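Local atomic coordinates of methanol--corrinoid protein co-methyltransferase (Methanosarcina barkeri, PDB entry 2I2X), a protein that catalyses transfer of the methyl group of methanol to the cob(I)amide carried by its corrinoid partner MtaC, a step of methanogenesis from methanol. Residues G266-Y271 with S311-E316; G288-C293 with A334-L339. One frame throughout, in Å; residues are numbered along the deposited sequence.

Contact 1 of 2, residues G266-Y271 with S311-E316. With ZN (zinc ion), chain Q; K (potassium ion), chain S.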
loop_
_atom_site.group_PDB
_atom_site.type_symbol
_atom_site.label_atom_id
_atom_site.label_comp_id
_atom_site.label_asym_id
_atom_site.label_seq_id
_atom_site.Cartn_x
_atom_site.Cartn_y
_atom_site.Cartn_z
ATOM N N GLY A 266 -6.605 22.795 2.776
ATOM C CA GLY A 266 -5.152 22.820 2.761
ATOM C C GLY A 266 -4.551 21.507 2.310
ATOM O O GLY A 266 -5.165 20.455 2.425
ATOM N N LYS A 267 -3.334 21.572 1.806
ATOM C CA LYS A 267 -2.564 20.397 1.417
ATOM C C LYS A 267 -2.355 19.374 2.490
ATOM O O LYS A 267 -2.045 19.697 3.621
ATOM C CB LYS A 267 -1.183 20.815 0.918
ATOM C CG LYS A 267 -1.194 21.268 -0.530
ATOM C CD LYS A 267 -1.039 20.077 -1.422
ATOM C CE LYS A 267 0.370 19.546 -1.339
ATOM N NZ LYS A 267 0.404 18.205 -1.949
ATOM N N ASP A 268 -2.464 18.122 2.057
ATOM C CA ASP A 268 -2.328 16.926 2.882
ATOM C C ASP A 268 -1.100 16.886 3.785
ATOM O O ASP A 268 -1.197 16.526 4.955
ATOM C CB ASP A 268 -2.369 15.686 1.980
ATOM C CG ASP A 268 -1.342 15.733 0.864
ATOM O OD1 ASP A 268 -0.582 16.729 0.769
ATOM O OD2 ASP A 268 -1.275 14.765 0.084
ATOM N N CYS A 269 0.055 17.242 3.252
ATOM C CA CYS A 269 1.287 17.151 4.037
ATOM C C CYS A 269 1.442 18.302 5.044
ATOM O O CYS A 269 2.443 18.366 5.790
ATOM C CB CYS A 269 2.517 17.040 3.131
ATOM S SG CYS A 269 2.713 18.399 1.955
ATOM N N GLY A 270 0.437 19.167 5.084
ATOM C CA GLY A 270 0.339 20.222 6.103
ATOM C C GLY A 270 -0.173 19.649 7.414
ATOM O O GLY A 270 -1.322 19.868 7.802
ATOM N N TYR A 271 0.671 18.911 8.129
ATOM C CA TYR A 271 0.242 18.403 9.406
ATOM C C TYR A 271 -0.187 19.505 10.364
ATOM O O TYR A 271 -1.003 19.259 11.256
ATOM C CB TYR A 271 1.359 17.610 10.023
ATOM C CG TYR A 271 1.602 16.241 9.407
ATOM C CD1 TYR A 271 2.378 16.104 8.269
ATOM C CD2 TYR A 271 1.105 15.079 10.013
ATOM C CE1 TYR A 271 2.654 14.864 7.737
ATOM C CE2 TYR A 271 1.360 13.830 9.476
ATOM C CZ TYR A 271 2.148 13.726 8.332
ATOM O OH TYR A 271 2.454 12.485 7.775
ATOM N N SER A 311 -5.546 11.698 2.645
ATOM C CA SER A 311 -4.625 11.427 1.568
ATOM C C SER A 311 -3.536 10.348 1.854
ATOM O O SER A 311 -3.197 10.095 3.007
ATOM C CB SER A 311 -3.975 12.753 1.187
ATOM O OG SER A 311 -2.775 12.562 0.452
ATOM N N ASN A 312 -2.994 9.754 0.782
ATOM C CA ASN A 312 -1.880 8.786 0.853
ATOM C C ASN A 312 -0.547 9.431 0.522
ATOM O O ASN A 312 0.471 8.730 0.381
ATOM C CB ASN A 312 -2.089 7.648 -0.164
ATOM C CG ASN A 312 -1.975 8.148 -1.590
ATOM O OD1 ASN A 312 -2.660 9.090 -1.955
ATOM N ND2 ASN A 312 -1.077 7.552 -2.390
ATOM N N GLU A 313 -0.576 10.762 0.341
ATOM C CA GLU A 313 0.609 11.618 0.154
ATOM C C GLU A 313 1.209 11.434 -1.225
ATOM O O GLU A 313 1.230 12.356 -2.031
ATOM C CB GLU A 313 1.648 11.399 1.259
ATOM C CG GLU A 313 2.982 12.114 1.061
ATOM C CD GLU A 313 2.865 13.639 0.904
ATOM O OE1 GLU A 313 3.875 14.248 0.477
ATOM O OE2 GLU A 313 1.791 14.233 1.205
ATOM N N SER A 314 1.681 10.226 -1.503
ATOM C CA SER A 314 2.235 9.905 -2.798
ATOM C C SER A 314 2.644 8.436 -2.895
ATOM O O SER A 314 3.044 7.816 -1.904
ATOM C CB SER A 314 3.457 10.763 -3.072
ATOM O OG SER A 314 3.708 10.719 -4.463
ATOM N N VAL A 315 2.562 7.900 -4.103
ATOM C CA VAL A 315 3.048 6.573 -4.400
ATOM C C VAL A 315 3.356 6.546 -5.895
ATOM O O VAL A 315 2.666 7.211 -6.692
ATOM C CB VAL A 315 1.974 5.511 -4.057
ATOM C CG1 VAL A 315 0.707 5.674 -4.969
ATOM C CG2 VAL A 315 2.553 4.065 -4.092
ATOM N N GLU A 316 4.380 5.784 -6.282
ATOM C CA GLU A 316 4.657 5.572 -7.702
ATOM C C GLU A 316 3.544 4.775 -8.359
ATOM O O GLU A 316 3.050 3.820 -7.790
ATOM C CB GLU A 316 5.978 4.843 -7.926
ATOM C CG GLU A 316 6.282 4.712 -9.413
ATOM C CD GLU A 316 7.514 3.936 -9.675
ATOM O OE1 GLU A 316 8.504 4.572 -10.111
ATOM O OE2 GLU A 316 7.497 2.693 -9.418
HETATM ZN ZN ZN Q . 4.732 17.945 0.756
HETATM K K K S . 4.030 16.566 -1.661
HETATM O O HOH W 1 0.770 14.957 -1.919
#

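Contact 2 of 2, residues G288-C293 with A334-L339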
loop_
_atom_site.group_PDB
_atom_site.type_symbol
_atom_site.label_atom_id
_atom_site.label_comp_id
_atom_site.label_asym_id
_atom_site.label_seq_id
_atom_site.Cartn_x
_atom_site.Cartn_y
_atom_site.Cartn_z
ATOM N N GLY A 288 -1.753 10.259 7.152
ATOM C CA GLY A 288 -1.134 9.564 8.257
ATOM C C GLY A 288 -0.957 8.095 7.956
ATOM O O GLY A 288 -0.252 7.717 7.027
ATOM N N LYS A 289 -1.645 7.266 8.719
ATOM C CA LYS A 289 -1.484 5.820 8.606
ATOM C C LYS A 289 -1.621 5.268 7.176
ATOM O O LYS A 289 -1.026 4.226 6.873
ATOM C CB LYS A 289 -2.450 5.105 9.550
ATOM C CG LYS A 289 -3.876 5.048 9.078
ATOM C CD LYS A 289 -4.613 4.018 9.867
ATOM C CE LYS A 289 -6.109 4.246 9.871
ATOM N NZ LYS A 289 -6.745 3.369 10.927
ATOM N N THR A 290 -2.425 5.937 6.338
ATOM C CA THR A 290 -2.675 5.508 4.976
ATOM C C THR A 290 -1.868 6.329 3.950
ATOM O O THR A 290 -2.208 6.393 2.753
ATOM C CB THR A 290 -4.172 5.475 4.650
ATOM O OG1 THR A 290 -4.857 4.779 5.691
ATOM C CG2 THR A 290 -4.441 4.711 3.316
ATOM N N SER A 291 -0.774 6.927 4.418
ATOM C CA SER A 291 0.205 7.552 3.498
ATOM C C SER A 291 1.577 6.891 3.654
ATOM O O SER A 291 2.588 7.451 3.224
ATOM C CB SER A 291 0.293 9.086 3.695
ATOM O OG SER A 291 0.730 9.400 5.015
ATOM N N THR A 292 1.614 5.707 4.252
ATOM C CA THR A 292 2.894 5.015 4.489
ATOM C C THR A 292 3.650 4.639 3.211
ATOM O O THR A 292 4.857 4.401 3.268
ATOM C CB THR A 292 2.719 3.739 5.361
ATOM O OG1 THR A 292 1.686 2.909 4.790
ATOM C CG2 THR A 292 2.363 4.113 6.806
ATOM N N CYS A 293 2.946 4.550 2.079
ATOM C CA CYS A 293 3.585 4.406 0.759
ATOM C C CYS A 293 4.587 5.530 0.468
ATOM O O CYS A 293 5.582 5.343 -0.261
ATOM C CB CYS A 293 2.526 4.382 -0.346
ATOM S SG CYS A 293 1.137 5.539 -0.072
ATOM N N ALA A 334 -10.603 5.459 0.848
ATOM C CA ALA A 334 -12.054 5.574 0.789
ATOM C C ALA A 334 -12.732 4.800 1.921
ATOM O O ALA A 334 -13.775 5.218 2.435
ATOM C CB ALA A 334 -12.579 5.131 -0.555
ATOM N N TYR A 335 -12.138 3.685 2.321
ATOM C CA TYR A 335 -12.712 2.933 3.412
ATOM C C TYR A 335 -12.500 3.666 4.740
ATOM O O TYR A 335 -13.388 3.686 5.590
ATOM C CB TYR A 335 -12.114 1.523 3.448
ATOM C CG TYR A 335 -12.904 0.458 2.710
ATOM C CD1 TYR A 335 -14.242 0.196 3.035
ATOM C CD2 TYR A 335 -12.308 -0.315 1.718
ATOM C CE1 TYR A 335 -14.971 -0.789 2.387
ATOM C CE2 TYR A 335 -13.033 -1.304 1.055
ATOM C CZ TYR A 335 -14.372 -1.535 1.385
ATOM O OH TYR A 335 -15.087 -2.556 0.753
ATOM N N ASP A 336 -11.317 4.268 4.922
ATOM C CA ASP A 336 -11.043 5.082 6.114
ATOM C C ASP A 336 -12.099 6.166 6.172
ATOM O O ASP A 336 -12.629 6.447 7.239
ATOM C CB ASP A 336 -9.645 5.725 6.083
ATOM C CG ASP A 336 -8.530 4.729 6.303
ATOM O OD1 ASP A 336 -8.780 3.686 6.924
ATOM O OD2 ASP A 336 -7.398 4.968 5.834
ATOM N N CYS A 337 -12.415 6.762 5.021
ATOM C CA CYS A 337 -13.455 7.774 4.989
ATOM C C CYS A 337 -14.814 7.183 5.332
ATOM O O CYS A 337 -15.589 7.812 6.059
ATOM C CB CYS A 337 -13.481 8.546 3.663
ATOM S SG CYS A 337 -12.018 9.698 3.413
ATOM N N ALA A 338 -15.107 5.973 4.857
ATOM C CA ALA A 338 -16.427 5.398 5.083
ATOM C C ALA A 338 -16.721 5.192 6.594
ATOM O O ALA A 338 -17.850 5.412 7.060
ATOM C CB ALA A 338 -16.634 4.103 4.261
ATOM N N LEU A 339 -15.690 4.845 7.348
ATOM C CA LEU A 339 -15.768 4.672 8.800
ATOM C C LEU A 339 -16.108 5.996 9.436
ATOM O O LEU A 339 -17.031 6.120 10.276
ATOM C CB LEU A 339 -14.421 4.150 9.349
ATOM C CG LEU A 339 -14.407 3.849 10.849
ATOM C CD1 LEU A 339 -15.373 2.681 11.180
ATOM C CD2 LEU A 339 -12.967 3.601 11.391
#

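Contact 1 of 2, residues G266-Y271 with S311-E316
Asp-268 tucks its CG into the space flanked by its own N and C (chi1 55°), which aims the carboxylate at Ser-311. Ser-311 in turn swings its OG anti to its own N (chi1 162°) to meet it. That OG donates to the anti lone pair of Asp-268 OD2 at 2.7 Å. The same Ser-311 OG accepts from Glu-313 N, closing an ST turn. Asp-268 OD1 takes its bonds from its own segment: Lys-267 NZ lies 3.2 Å from it in a salt bridge, and Cys-269 N adds a weak bond. Glu-313, bent at chi2, crosses Asp-268 at about a right angle, the carboxylate planes 43° apart. Its OE2 comes to 3.3 Å from Asp-268 OD2. A water joins Asp-268 OD2 to Glu-313 O. Beside this pair, Cys-269 SG binds zinc at 2.4 Å, with Glu-164 and Cys-220 as the other protein ligands. Glu-313 OE1 reaches potassium at 3.2 Å, an ion shared with Glu-86 and Glu-164. Two acidic groups thus lie close together, and Lys-267, which also pairs with Glu-84 and Glu-86, and the nearby metal ions probably offset part of the repulsion between them.

Contact 2 of 2, residues G288-C293 with A334-L339
Asp-336 OD2 is gripped by two donors: Thr-290 OG1 at 2.6 Å, arriving nearly in line with the C-O bond, and the indole NE1 of Trp-310. With chi1 at -49°, Thr-290 carries OG1 opposite its own carbonyl carbon, which points it at the helix, and the two side chains approach from opposite directions. The other oxygen, Asp-336 OD1, faces the extended chain of Lys-289, whose CE passes at 4.0 Å. Lys-289 NZ stays 4.5 Å from that OD1; its salt bridge is instead with Asp-336 of the second MtaB subunit, and in return Asp-336 OD1 takes Lys-289 of that subunit. The backbone turn from Gly-288 to Ser-291 is closed at Gly-288 O, which accepts from both Ser-291 N and Ser-291 OG, each at 2.8 Å. With an alanine at Asp-336, Thr-290 and Trp-310 would probably be left without their common acceptor, and Lys-289 of the second subunit without its counter-charge. All three touching residues are buried. The contact fastens helix 325-345 to the loop that follows strand 285-287, with Trp-310 of the adjacent parallel strand 309-311 filling in between them, where this part of the TIM barrel meets the second subunit.

In the fold
Both contacts are buried and both draw on the neighbouring parallel strands 285-287 and 309-311, yet they serve different places. The centre of contact 1 is about 7 Å from the centre of the chain; it joins the loop before helix 273-280 to the loop leaving strand 309-311, amid metal ligands and acidic groups, with Ser-314 touching the corrinoid. Contact 2, its centre about 16 Å from that of the chain, joins a loop to a helix by a carboxylate that also forms a salt bridge with Lys-289 of the second MtaB subunit. The contact centres are 11 Å apart, and they touch directly: Asn-312 CB lies 3.2 Å from Thr-290 O, and Asn-312 O lies 3.3 Å from Cys-293 SG. The second subunit reaches both.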